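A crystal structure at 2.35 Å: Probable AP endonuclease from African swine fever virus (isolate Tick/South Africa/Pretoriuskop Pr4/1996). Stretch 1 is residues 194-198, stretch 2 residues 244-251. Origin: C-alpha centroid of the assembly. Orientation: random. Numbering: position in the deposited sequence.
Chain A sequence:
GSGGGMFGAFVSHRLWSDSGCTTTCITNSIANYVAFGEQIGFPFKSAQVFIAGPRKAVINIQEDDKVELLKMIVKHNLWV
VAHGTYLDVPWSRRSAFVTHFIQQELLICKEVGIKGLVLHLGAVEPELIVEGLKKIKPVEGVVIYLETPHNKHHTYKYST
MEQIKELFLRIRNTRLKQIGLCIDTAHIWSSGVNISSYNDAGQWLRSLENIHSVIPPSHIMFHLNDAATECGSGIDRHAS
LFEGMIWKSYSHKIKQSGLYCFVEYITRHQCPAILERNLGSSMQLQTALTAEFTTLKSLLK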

# COMPACT_ATOMS: atom_id res chain seq x y z
N ASN A 194 7.14 17.01 5.43
CA ASN A 194 8.55 16.69 5.67
C ASN A 194 8.63 15.56 6.69
O ASN A 194 8.30 15.75 7.86
CB ASN A 194 9.30 17.93 6.15
CG ASN A 194 10.80 17.73 6.20
OD1 ASN A 194 11.30 16.61 6.34
ND2 ASN A 194 11.55 18.82 6.08
N ILE A 195 9.08 14.38 6.25
CA ILE A 195 9.23 13.23 7.13
C ILE A 195 10.67 12.73 7.05
O ILE A 195 10.94 11.54 7.24
CB ILE A 195 8.24 12.11 6.75
CG1 ILE A 195 8.37 11.76 5.27
CG2 ILE A 195 6.82 12.52 7.10
CD1 ILE A 195 7.51 10.60 4.83
N SER A 196 11.61 13.65 6.79
CA SER A 196 12.99 13.25 6.56
C SER A 196 13.67 12.81 7.85
O SER A 196 14.33 11.77 7.90
CB SER A 196 13.76 14.39 5.90
OG SER A 196 13.29 14.63 4.59
N SER A 197 13.54 13.60 8.91
CA SER A 197 14.22 13.30 10.16
C SER A 197 13.34 12.46 11.08
O SER A 197 12.13 12.33 10.87
CB SER A 197 14.63 14.59 10.88
OG SER A 197 13.53 15.15 11.58
N TYR A 198 13.97 11.88 12.10
CA TYR A 198 13.25 11.08 13.08
C TYR A 198 12.16 11.89 13.76
O TYR A 198 11.03 11.41 13.95
CB TYR A 198 14.23 10.51 14.11
CG TYR A 198 13.61 9.56 15.11
CD1 TYR A 198 12.98 10.04 16.26
CD2 TYR A 198 13.66 8.19 14.92
CE1 TYR A 198 12.41 9.17 17.17
CE2 TYR A 198 13.10 7.31 15.84
CZ TYR A 198 12.48 7.81 16.96
OH TYR A 198 11.91 6.95 17.87
N GLY A 244 16.47 8.29 -2.26
CA GLY A 244 15.69 9.37 -2.82
C GLY A 244 15.80 10.65 -2.02
O GLY A 244 16.65 10.76 -1.14
N MET A 245 14.92 11.62 -2.30
CA MET A 245 15.04 12.93 -1.67
C MET A 245 14.67 12.91 -0.19
O MET A 245 15.04 13.84 0.54
CB MET A 245 14.16 13.93 -2.41
CG MET A 245 14.44 14.02 -3.90
SD MET A 245 15.82 15.10 -4.30
CE MET A 245 15.09 16.71 -3.97
N ILE A 246 13.95 11.88 0.28
CA ILE A 246 13.46 11.90 1.65
C ILE A 246 14.55 11.46 2.63
O ILE A 246 14.70 12.04 3.70
CB ILE A 246 12.20 11.04 1.79
CG1 ILE A 246 11.19 11.35 0.69
CG2 ILE A 246 11.55 11.26 3.15
CD1 ILE A 246 9.94 10.51 0.77
N TRP A 247 15.31 10.42 2.28
CA TRP A 247 16.20 9.80 3.26
C TRP A 247 17.60 9.49 2.75
O TRP A 247 18.34 8.77 3.44
CB TRP A 247 15.57 8.50 3.79
CG TRP A 247 14.30 8.71 4.56
CD1 TRP A 247 14.14 9.45 5.70
CD2 TRP A 247 13.01 8.16 4.26
NE1 TRP A 247 12.84 9.40 6.12
CE2 TRP A 247 12.12 8.61 5.26
CE3 TRP A 247 12.52 7.33 3.25
CZ2 TRP A 247 10.77 8.27 5.27
CZ3 TRP A 247 11.18 6.99 3.26
CH2 TRP A 247 10.32 7.45 4.26
N LYS A 248 18.01 9.99 1.58
CA LYS A 248 19.36 9.71 1.11
C LYS A 248 20.41 10.29 2.04
O LYS A 248 21.49 9.70 2.20
CB LYS A 248 19.56 10.26 -0.31
N SER A 249 20.12 11.43 2.67
CA SER A 249 21.06 12.06 3.58
C SER A 249 21.22 11.30 4.89
O SER A 249 22.09 11.67 5.70
CB SER A 249 20.63 13.50 3.87
OG SER A 249 20.32 14.18 2.66
N TYR A 250 20.42 10.26 5.13
CA TYR A 250 20.49 9.49 6.36
C TYR A 250 21.03 8.08 6.14
O TYR A 250 20.91 7.24 7.04
CB TYR A 250 19.11 9.41 7.01
CG TYR A 250 18.60 10.74 7.54
CD1 TYR A 250 17.88 11.60 6.72
CD2 TYR A 250 18.82 11.12 8.85
CE1 TYR A 250 17.41 12.81 7.19
CE2 TYR A 250 18.35 12.32 9.34
CZ TYR A 250 17.65 13.16 8.50
OH TYR A 250 17.18 14.36 8.98
N SER A 251 21.61 7.80 4.97
CA SER A 251 22.16 6.48 4.72
C SER A 251 23.30 6.15 5.68
O SER A 251 23.50 4.98 6.03
CB SER A 251 22.64 6.37 3.27
OG SER A 251 23.49 7.45 2.94

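The two stretches belong to one chain and touch without forming a sheet or a helix pair. Stretch 1 is irregular up to the helix that follows Ser-197, and stretch 2 is mostly loop and turn, with a 3-10 segment at 248-249. Their backbones come nearest at Ser-196 and Ile-246, whose CA atoms lie 5.1 Å apart, and 292 Å² of surface is buried in total. No hydrogen bond joins backbone to backbone across the gap; each of the two that cross it pairs a side-chain donor with a carbonyl oxygen.

The first comes from Ser-196. Its CA-to-CB bond points sideways, and with chi1 at -67° (m) the hydroxyl reaches stretch 2, where Ser-196 OG donates to Ile-246 O at 3.1 Å. The same carbonyl oxygen receives a CA-H...O contact from Ser-196 CA, with Ser-196 CA 3.5 Å from Ile-246 O and an angle of 125° at the hydrogen. On its own side, Ser-196 N donates to Asn-194 OD1 over 3.0 Å at 164°, a nearly linear bond. Asn-194, with chi1 at -171° (t), thus bonds to the backbone of its own stretch without touching stretch 2.

The second comes from Trp-247. Its CB points sideways, but with chi1 at -65° (m) and chi2 at -60° the end of the indole comes nearer to stretch 1. Trp-247 NE1 donates to Ile-195 O at 3.1 Å, and the 134° angle at the hydrogen makes this bond weak. Ser-196 O lies at the edge of the ring, near its plane, 3.2 Å from Trp-247 CD1, so two successive carbonyls crowd the pyrrole side of the indole.

Ile-195 supplies the apolar part. Its chi1 of 53° (p), an uncommon well for isoleucine, combines with chi2 at 175° (t) to place Ile-195 CG1 3.9 Å from Ile-246 CG2 and Ile-195 CD1 4.0 Å from Trp-247 CZ2. Ile-246, at chi1 -48° (m) and chi2 179° (t), turns CG2 into this contact, and all three residues are buried.

Tyr-250 is the one residue of stretch 2 whose CB points toward stretch 1. Its ring, at chi1 -67° (m) and chi2 88°, has Ser-196 O over one face, with Tyr-250 CE1 3.3 Å from that oxygen. Beyond the ring, Tyr-250 OH comes to 3.2 Å from Ser-197 CB. The Ser-197 hydroxyl is otherwise engaged: at chi1 80° (p), in the N-cap position, it caps a backbone nitrogen just past the stretch. Within stretch 2, Tyr-250 N donates to Trp-247 O at 3.1 Å, a turn that ties together the backbones carrying the two aromatic rings.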